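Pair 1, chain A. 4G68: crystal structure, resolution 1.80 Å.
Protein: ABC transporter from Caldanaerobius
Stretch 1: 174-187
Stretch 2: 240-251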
# COMPACT_ATOMS: atom_id res chain seq x y z
N THR A 174 5.10 -11.27 -19.12
CA THR A 174 6.44 -10.67 -19.26
C THR A 174 6.24 -9.20 -19.62
O THR A 174 5.15 -8.80 -20.10
CB THR A 174 7.34 -11.30 -20.39
OG1 THR A 174 6.97 -10.76 -21.67
CG2 THR A 174 7.30 -12.79 -20.44
N PHE A 175 7.25 -8.38 -19.38
CA PHE A 175 7.15 -6.97 -19.73
C PHE A 175 6.78 -6.71 -21.17
O PHE A 175 5.75 -6.01 -21.43
CB PHE A 175 8.38 -6.16 -19.32
CG PHE A 175 8.06 -4.69 -19.25
CD1 PHE A 175 7.38 -4.15 -18.15
CD2 PHE A 175 8.39 -3.88 -20.30
CE1 PHE A 175 7.08 -2.79 -18.11
CE2 PHE A 175 8.11 -2.54 -20.27
CZ PHE A 175 7.46 -1.98 -19.18
N SER A 176 7.51 -7.38 -22.06
CA SER A 176 7.31 -7.30 -23.52
C SER A 176 5.85 -7.56 -23.84
O SER A 176 5.26 -6.80 -24.61
CB SER A 176 8.22 -8.29 -24.27
OG SER A 176 9.54 -7.80 -24.27
N GLU A 177 5.26 -8.61 -23.20
CA GLU A 177 3.86 -8.94 -23.42
C GLU A 177 2.92 -7.80 -22.94
O GLU A 177 1.89 -7.51 -23.57
CB GLU A 177 3.46 -10.28 -22.77
CG GLU A 177 4.17 -11.48 -23.38
CD GLU A 177 3.92 -12.79 -22.69
OE1 GLU A 177 3.58 -12.84 -21.48
OE2 GLU A 177 4.08 -13.82 -23.34
N LEU A 178 3.28 -7.18 -21.81
CA LEU A 178 2.54 -6.06 -21.26
C LEU A 178 2.52 -4.90 -22.24
O LEU A 178 1.46 -4.34 -22.49
CB LEU A 178 3.03 -5.64 -19.85
CG LEU A 178 2.43 -4.37 -19.24
CD1 LEU A 178 0.96 -4.55 -18.98
CD2 LEU A 178 3.11 -4.02 -17.95
N ILE A 179 3.67 -4.55 -22.84
CA ILE A 179 3.69 -3.45 -23.84
C ILE A 179 2.79 -3.73 -25.04
O ILE A 179 2.10 -2.83 -25.51
CB ILE A 179 5.14 -3.06 -24.34
CG1 ILE A 179 6.03 -2.56 -23.19
CG2 ILE A 179 5.07 -1.98 -25.44
CD1 ILE A 179 5.61 -1.21 -22.58
N ASP A 180 2.85 -4.96 -25.57
CA ASP A 180 1.99 -5.33 -26.70
C ASP A 180 0.47 -5.32 -26.37
O ASP A 180 -0.34 -4.79 -27.17
CB ASP A 180 2.39 -6.67 -27.33
CG ASP A 180 1.52 -6.99 -28.54
OD1 ASP A 180 1.38 -6.08 -29.42
OD2 ASP A 180 0.93 -8.11 -28.59
N ALA A 181 0.10 -5.90 -25.21
CA ALA A 181 -1.27 -5.82 -24.71
C ALA A 181 -1.73 -4.37 -24.63
O ALA A 181 -2.84 -4.04 -25.07
CB ALA A 181 -1.43 -6.49 -23.34
N ILE A 182 -0.89 -3.51 -24.07
CA ILE A 182 -1.24 -2.08 -23.93
C ILE A 182 -1.44 -1.55 -25.35
O ILE A 182 -2.45 -0.91 -25.63
CB ILE A 182 -0.09 -1.28 -23.24
CG1 ILE A 182 0.04 -1.68 -21.74
CG2 ILE A 182 -0.21 0.24 -23.51
CD1 ILE A 182 1.34 -1.21 -21.12
N LYS A 183 -0.48 -1.82 -26.25
CA LYS A 183 -0.67 -1.36 -27.65
C LYS A 183 -1.96 -1.88 -28.31
O LYS A 183 -2.63 -1.10 -29.03
CB LYS A 183 0.51 -1.77 -28.48
CG LYS A 183 1.67 -0.83 -28.28
CD LYS A 183 2.91 -1.40 -28.91
CE LYS A 183 4.04 -0.41 -28.76
NZ LYS A 183 5.34 -0.99 -29.29
N THR A 184 -2.27 -3.17 -28.08
CA THR A 184 -3.47 -3.83 -28.63
C THR A 184 -4.73 -3.17 -28.11
O THR A 184 -5.56 -2.72 -28.90
CB THR A 184 -3.47 -5.38 -28.41
OG1 THR A 184 -2.25 -5.93 -28.96
CG2 THR A 184 -4.67 -6.07 -29.11
N PHE A 185 -4.86 -3.03 -26.78
CA PHE A 185 -6.04 -2.37 -26.22
C PHE A 185 -6.24 -0.95 -26.70
O PHE A 185 -7.36 -0.53 -26.99
CB PHE A 185 -6.02 -2.36 -24.68
CG PHE A 185 -6.38 -3.70 -24.08
CD1 PHE A 185 -7.67 -4.25 -24.30
CD2 PHE A 185 -5.46 -4.40 -23.29
CE1 PHE A 185 -8.01 -5.48 -23.73
CE2 PHE A 185 -5.82 -5.63 -22.73
CZ PHE A 185 -7.09 -6.17 -22.95
N LYS A 186 -5.14 -0.23 -26.80
CA LYS A 186 -5.20 1.16 -27.23
C LYS A 186 -5.77 1.23 -28.62
O LYS A 186 -6.57 2.12 -28.88
CB LYS A 186 -3.80 1.76 -27.17
CG LYS A 186 -3.66 3.16 -27.75
CD LYS A 186 -4.39 4.21 -26.92
CE LYS A 186 -3.87 5.62 -27.18
NZ LYS A 186 -4.60 6.61 -26.33
N SER A 187 -5.34 0.30 -29.49
CA SER A 187 -5.82 0.20 -30.89
C SER A 187 -7.28 -0.26 -31.01
O SER A 187 -7.88 -0.04 -32.06
CB SER A 187 -4.89 -0.69 -31.74
OG SER A 187 -4.98 -2.08 -31.42
N GLN A 240 13.22 4.33 -17.88
CA GLN A 240 13.01 4.13 -19.31
C GLN A 240 11.76 3.25 -19.53
O GLN A 240 10.85 3.64 -20.26
CB GLN A 240 14.25 3.54 -20.00
CG GLN A 240 14.10 3.38 -21.52
CD GLN A 240 13.68 4.66 -22.18
OE1 GLN A 240 14.46 5.60 -22.28
NE2 GLN A 240 12.43 4.72 -22.59
N LYS A 241 11.70 2.09 -18.87
CA LYS A 241 10.49 1.24 -18.99
C LYS A 241 9.15 1.82 -18.54
O LYS A 241 8.10 1.39 -19.06
CB LYS A 241 10.70 -0.11 -18.32
CG LYS A 241 11.84 -0.91 -18.90
CD LYS A 241 11.32 -2.27 -19.24
CE LYS A 241 12.27 -3.09 -20.10
NZ LYS A 241 13.39 -3.65 -19.30
N LEU A 242 9.14 2.73 -17.56
CA LEU A 242 7.89 3.40 -17.14
C LEU A 242 7.39 4.30 -18.31
O LEU A 242 6.18 4.31 -18.65
CB LEU A 242 8.17 4.27 -15.90
CG LEU A 242 7.27 4.31 -14.65
CD1 LEU A 242 7.09 5.77 -14.21
CD2 LEU A 242 5.91 3.70 -14.87
N GLN A 243 8.34 5.05 -18.91
CA GLN A 243 8.04 5.96 -20.07
C GLN A 243 7.55 5.20 -21.33
O GLN A 243 6.68 5.69 -22.09
CB GLN A 243 9.23 6.95 -20.37
CG GLN A 243 9.42 8.00 -19.24
CD GLN A 243 10.20 9.26 -19.64
OE1 GLN A 243 9.92 10.41 -19.19
NE2 GLN A 243 11.16 9.05 -20.54
N ASP A 244 8.13 4.02 -21.55
CA ASP A 244 7.63 3.04 -22.52
C ASP A 244 6.13 2.74 -22.39
O ASP A 244 5.37 2.71 -23.39
CB ASP A 244 8.45 1.75 -22.36
CG ASP A 244 9.88 1.93 -22.86
OD1 ASP A 244 10.16 3.03 -23.36
OD2 ASP A 244 10.70 0.99 -22.76
N MET A 245 5.66 2.57 -21.15
CA MET A 245 4.22 2.39 -20.94
C MET A 245 3.49 3.69 -21.26
O MET A 245 2.39 3.66 -21.81
CB MET A 245 3.93 1.98 -19.48
CG MET A 245 4.59 0.68 -19.02
SD MET A 245 4.25 0.31 -17.28
CE MET A 245 2.43 0.52 -17.25
N VAL A 246 4.07 4.83 -20.89
CA VAL A 246 3.43 6.13 -21.21
C VAL A 246 3.26 6.28 -22.73
O VAL A 246 2.12 6.45 -23.24
CB VAL A 246 4.19 7.36 -20.61
CG1 VAL A 246 3.52 8.66 -21.01
CG2 VAL A 246 4.25 7.31 -19.07
N ASN A 247 4.39 6.16 -23.43
CA ASN A 247 4.49 6.24 -24.86
C ASN A 247 3.69 5.19 -25.65
O ASN A 247 3.27 5.48 -26.77
CB ASN A 247 5.95 6.16 -25.31
CG ASN A 247 6.80 7.28 -24.75
OD1 ASN A 247 6.31 8.36 -24.46
ND2 ASN A 247 8.08 7.00 -24.57
N ALA A 248 3.54 3.98 -25.07
CA ALA A 248 2.68 2.92 -25.62
C ALA A 248 1.23 3.28 -25.46
O ALA A 248 0.42 2.68 -26.13
CB ALA A 248 2.94 1.61 -24.93
N GLY A 249 0.94 4.24 -24.57
CA GLY A 249 -0.42 4.78 -24.35
C GLY A 249 -1.17 3.93 -23.32
O GLY A 249 -2.38 3.70 -23.45
N ALA A 250 -0.43 3.43 -22.32
CA ALA A 250 -1.08 2.79 -21.17
C ALA A 250 -2.16 3.63 -20.45
O ALA A 250 -3.10 3.07 -19.91
CB ALA A 250 -0.03 2.31 -20.18
N PHE A 251 -2.04 4.97 -20.46
CA PHE A 251 -2.88 5.81 -19.57
C PHE A 251 -3.79 6.76 -20.33
O PHE A 251 -3.42 7.27 -21.38
CB PHE A 251 -2.02 6.54 -18.49
CG PHE A 251 -0.97 5.62 -17.84
CD1 PHE A 251 -1.36 4.61 -16.92
CD2 PHE A 251 0.40 5.73 -18.19
CE1 PHE A 251 -0.40 3.74 -16.40
CE2 PHE A 251 1.34 4.86 -17.65
CZ PHE A 251 0.96 3.87 -16.76

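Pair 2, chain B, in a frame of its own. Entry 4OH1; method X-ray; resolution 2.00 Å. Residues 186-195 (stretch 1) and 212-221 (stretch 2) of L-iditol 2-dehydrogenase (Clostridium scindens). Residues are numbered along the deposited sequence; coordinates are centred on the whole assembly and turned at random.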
# COMPACT_ATOMS: atom_id res chain seq x y z
N GLY B 186 10.13 -3.84 -23.54
CA GLY B 186 10.71 -2.54 -23.35
C GLY B 186 9.84 -1.42 -23.88
O GLY B 186 9.65 -0.43 -23.20
N MSE B 187 9.33 -1.58 -25.10
CA MSE B 187 8.54 -0.55 -25.74
C MSE B 187 7.21 -0.44 -25.01
O MSE B 187 6.71 0.63 -24.75
CB MSE B 187 8.29 -0.87 -27.20
CG MSE B 187 9.54 -0.85 -28.08
SE MSE B 187 10.62 0.80 -27.86
CE MSE B 187 11.85 0.25 -26.45
N MSE B 188 6.65 -1.54 -24.59
CA MSE B 188 5.42 -1.47 -23.79
C MSE B 188 5.65 -0.76 -22.43
O MSE B 188 4.78 -0.03 -21.98
CB MSE B 188 4.85 -2.86 -23.52
CG MSE B 188 4.48 -3.57 -24.79
SE MSE B 188 3.64 -5.35 -24.55
CE MSE B 188 4.72 -6.22 -25.97
N LEU B 189 6.78 -1.03 -21.77
CA LEU B 189 7.14 -0.31 -20.55
C LEU B 189 7.33 1.21 -20.81
O LEU B 189 6.98 2.02 -19.98
CB LEU B 189 8.37 -0.89 -19.92
CG LEU B 189 8.10 -2.26 -19.28
CD1 LEU B 189 9.44 -2.90 -18.93
CD2 LEU B 189 7.20 -2.13 -18.05
N VAL B 190 7.86 1.58 -21.95
CA VAL B 190 7.97 2.99 -22.25
C VAL B 190 6.57 3.61 -22.23
O VAL B 190 6.31 4.64 -21.57
CB VAL B 190 8.68 3.30 -23.57
CG1 VAL B 190 8.51 4.73 -23.96
CG2 VAL B 190 10.18 2.99 -23.48
N GLN B 191 5.64 3.00 -22.95
CA GLN B 191 4.28 3.53 -23.06
C GLN B 191 3.59 3.53 -21.71
O GLN B 191 2.89 4.50 -21.38
CB GLN B 191 3.47 2.78 -24.09
CG GLN B 191 4.01 3.03 -25.52
CD GLN B 191 3.07 2.61 -26.63
OE1 GLN B 191 1.86 2.61 -26.45
NE2 GLN B 191 3.62 2.33 -27.81
N LEU B 192 3.79 2.47 -20.93
CA LEU B 192 3.20 2.38 -19.63
C LEU B 192 3.82 3.30 -18.63
O LEU B 192 3.12 3.74 -17.69
CB LEU B 192 3.26 0.94 -19.08
CG LEU B 192 2.37 -0.10 -19.74
CD1 LEU B 192 2.69 -1.41 -19.16
CD2 LEU B 192 0.89 0.21 -19.59
N ALA B 193 5.12 3.59 -18.77
CA ALA B 193 5.76 4.56 -17.88
C ALA B 193 5.15 5.92 -18.16
O ALA B 193 4.86 6.63 -17.23
CB ALA B 193 7.25 4.61 -18.04
N ARG B 194 4.89 6.26 -19.43
CA ARG B 194 4.22 7.50 -19.68
C ARG B 194 2.84 7.58 -19.03
O ARG B 194 2.46 8.63 -18.48
CB ARG B 194 4.03 7.73 -21.17
CG ARG B 194 5.27 8.13 -21.88
CD ARG B 194 5.36 9.64 -21.87
NE ARG B 194 6.52 10.15 -22.56
CZ ARG B 194 6.79 11.45 -22.73
NH1 ARG B 194 5.96 12.39 -22.27
NH2 ARG B 194 7.89 11.80 -23.36
N LEU B 195 2.12 6.46 -19.08
CA LEU B 195 0.73 6.38 -18.63
C LEU B 195 0.68 6.13 -17.15
O LEU B 195 -0.38 5.93 -16.61
CB LEU B 195 -0.06 5.25 -19.33
CG LEU B 195 -0.25 5.52 -20.82
CD1 LEU B 195 -0.56 4.23 -21.52
CD2 LEU B 195 -1.37 6.48 -21.02
N GLU B 212 16.36 4.44 -31.38
CA GLU B 212 15.44 5.34 -32.07
C GLU B 212 13.98 4.94 -31.82
O GLU B 212 13.07 5.76 -31.67
CB GLU B 212 15.71 5.36 -33.55
CG GLU B 212 15.68 6.75 -34.13
CD GLU B 212 15.77 6.74 -35.67
OE1 GLU B 212 16.90 6.68 -36.22
OE2 GLU B 212 14.70 6.78 -36.34
N LEU B 213 13.75 3.65 -31.73
CA LEU B 213 12.40 3.17 -31.54
C LEU B 213 11.90 3.55 -30.13
O LEU B 213 10.77 3.91 -29.97
CB LEU B 213 12.36 1.65 -31.77
CG LEU B 213 10.99 0.98 -31.71
CD1 LEU B 213 10.09 1.54 -32.79
CD2 LEU B 213 11.15 -0.53 -31.87
N ALA B 214 12.74 3.44 -29.13
CA ALA B 214 12.41 3.92 -27.81
C ALA B 214 11.95 5.37 -27.81
O ALA B 214 10.94 5.72 -27.15
CB ALA B 214 13.56 3.77 -26.92
N LEU B 215 12.66 6.23 -28.52
CA LEU B 215 12.25 7.65 -28.58
C LEU B 215 10.91 7.75 -29.28
O LEU B 215 10.03 8.47 -28.81
CB LEU B 215 13.29 8.52 -29.26
CG LEU B 215 14.61 8.56 -28.49
CD1 LEU B 215 15.65 9.25 -29.33
CD2 LEU B 215 14.49 9.29 -27.11
N GLU B 216 10.70 6.99 -30.35
CA GLU B 216 9.39 7.00 -30.99
C GLU B 216 8.25 6.51 -30.11
O GLU B 216 7.11 6.85 -30.32
CB GLU B 216 9.38 6.17 -32.26
CG GLU B 216 9.71 6.94 -33.48
CD GLU B 216 10.54 6.12 -34.46
OE1 GLU B 216 10.33 4.89 -34.57
OE2 GLU B 216 11.42 6.73 -35.12
N ASN B 217 8.53 5.65 -29.16
CA ASN B 217 7.48 5.17 -28.26
C ASN B 217 7.22 6.09 -27.07
O ASN B 217 6.35 5.80 -26.28
CB ASN B 217 7.80 3.74 -27.76
CG ASN B 217 7.33 2.69 -28.72
OD1 ASN B 217 6.23 2.19 -28.61
ND2 ASN B 217 8.13 2.42 -29.73
N GLY B 218 7.98 7.19 -26.93
CA GLY B 218 7.78 8.14 -25.83
C GLY B 218 8.90 8.28 -24.82
O GLY B 218 8.73 8.98 -23.86
N ALA B 219 10.05 7.66 -25.03
CA ALA B 219 11.10 7.79 -24.08
C ALA B 219 11.66 9.17 -24.19
O ALA B 219 11.75 9.70 -25.27
CB ALA B 219 12.17 6.82 -24.37
N ASP B 220 12.12 9.73 -23.09
CA ASP B 220 12.81 11.02 -23.13
C ASP B 220 14.25 10.86 -23.61
O ASP B 220 14.74 11.67 -24.38
CB ASP B 220 12.80 11.69 -21.73
CG ASP B 220 11.40 11.90 -21.19
OD1 ASP B 220 10.71 12.75 -21.73
OD2 ASP B 220 10.93 11.18 -20.29
N TYR B 221 14.94 9.82 -23.15
CA TYR B 221 16.30 9.61 -23.57
C TYR B 221 16.48 8.14 -23.90
O TYR B 221 15.80 7.26 -23.36
CB TYR B 221 17.26 9.99 -22.43
CG TYR B 221 17.07 11.39 -21.96
CD1 TYR B 221 17.45 12.46 -22.76
CD2 TYR B 221 16.45 11.66 -20.77
CE1 TYR B 221 17.27 13.75 -22.36
CE2 TYR B 221 16.25 12.99 -20.35
CZ TYR B 221 16.67 14.00 -21.18
OH TYR B 221 16.48 15.29 -20.83

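The sharpest difference between the two contacts is chemical: no hydrogen bond crosses between the stretches of pair 1, whereas three cross in pair 2, joined by a salt bridge. The backbones nevertheless superpose to 0.7 Å over 14 central residues. In each, two helices run in nearly the same direction, at 18° in pair 1 and 30° in pair 2, with their axes 9.7 Å apart at closest approach. The second helix then ends in a Schellman motif on a glycine with positive phi, G249(A) matching G218(B).

At that glycine the common geometry leaves little room for a side chain. Its backbone lies against the first helix, and a CB placed on it would point toward that helix, 3.2 Å from CE of K186(A) in pair 1 and 3.4 Å from CG of R194(B) in pair 2. Positive phi already favours glycine at G249(A); at G218(B) a CB would also be jammed against the preceding carbonyl oxygen. Close approach and the end of the helix thus meet in one residue without a side chain.

The matched pair I182(A) and V190(B) fills the centre of each contact in much the same way. Both point toward the other stretch and pack a methyl against the turn: CG2 of I182(A) lies 3.4 Å from N of A250(A), and CG1 of V190(B) lies 3.5 Å from N of A219(B). The longer isoleucine also places CD1 3.9 Å from CB of A250(A) and 4.3 Å from CG of M245(A).

Around this shared centre the solutions diverge. A248(A) corresponds to N217(B). The alanine offers a small apolar surface, its CB 3.7 Å from CG2 of I182(A) and 4.2 Å from CG2 of I179(A). The asparagine instead accepts a hydrogen bond at OD1 from NE2 of Q191(B), at 2.7 Å, while its ND2 donates to O of L213(B) at 3.0 Å, tying the side chain back to its own helix. K183(A), the counterpart of Q191(B), only brushes the alanine, with CG 4.3 Å from its CB.

One turn further along, at the matched K186(A) and R194(B), the lysine passes the glycine with its aliphatic chain, CD being 4.0 Å from O of G249(A). R194(B) turns the same site into a polar clamp: its NE and NH2 both donate to O of G218(B), at 2.8 and 3.0 Å, near the guanidinium plane. NH2 also lies 3.4 Å from OD1 of D220(B), a salt bridge of charges alone, since the oxygen is well out of that plane.

Earlier along the helices, the selenomethionine M187(B) takes the place of I179(A). Its SE reaches CG of L213(B) at 3.9 Å, and its CE approaches CB of A214(B) at 3.9 Å. Pair 1 has the larger M245(A) where pair 2 has A214(B), and its CG lies 4.2 Å from CD1 of I179(A). One backbone frame thus accommodates both apolar packing and a hydrogen-bonded contact.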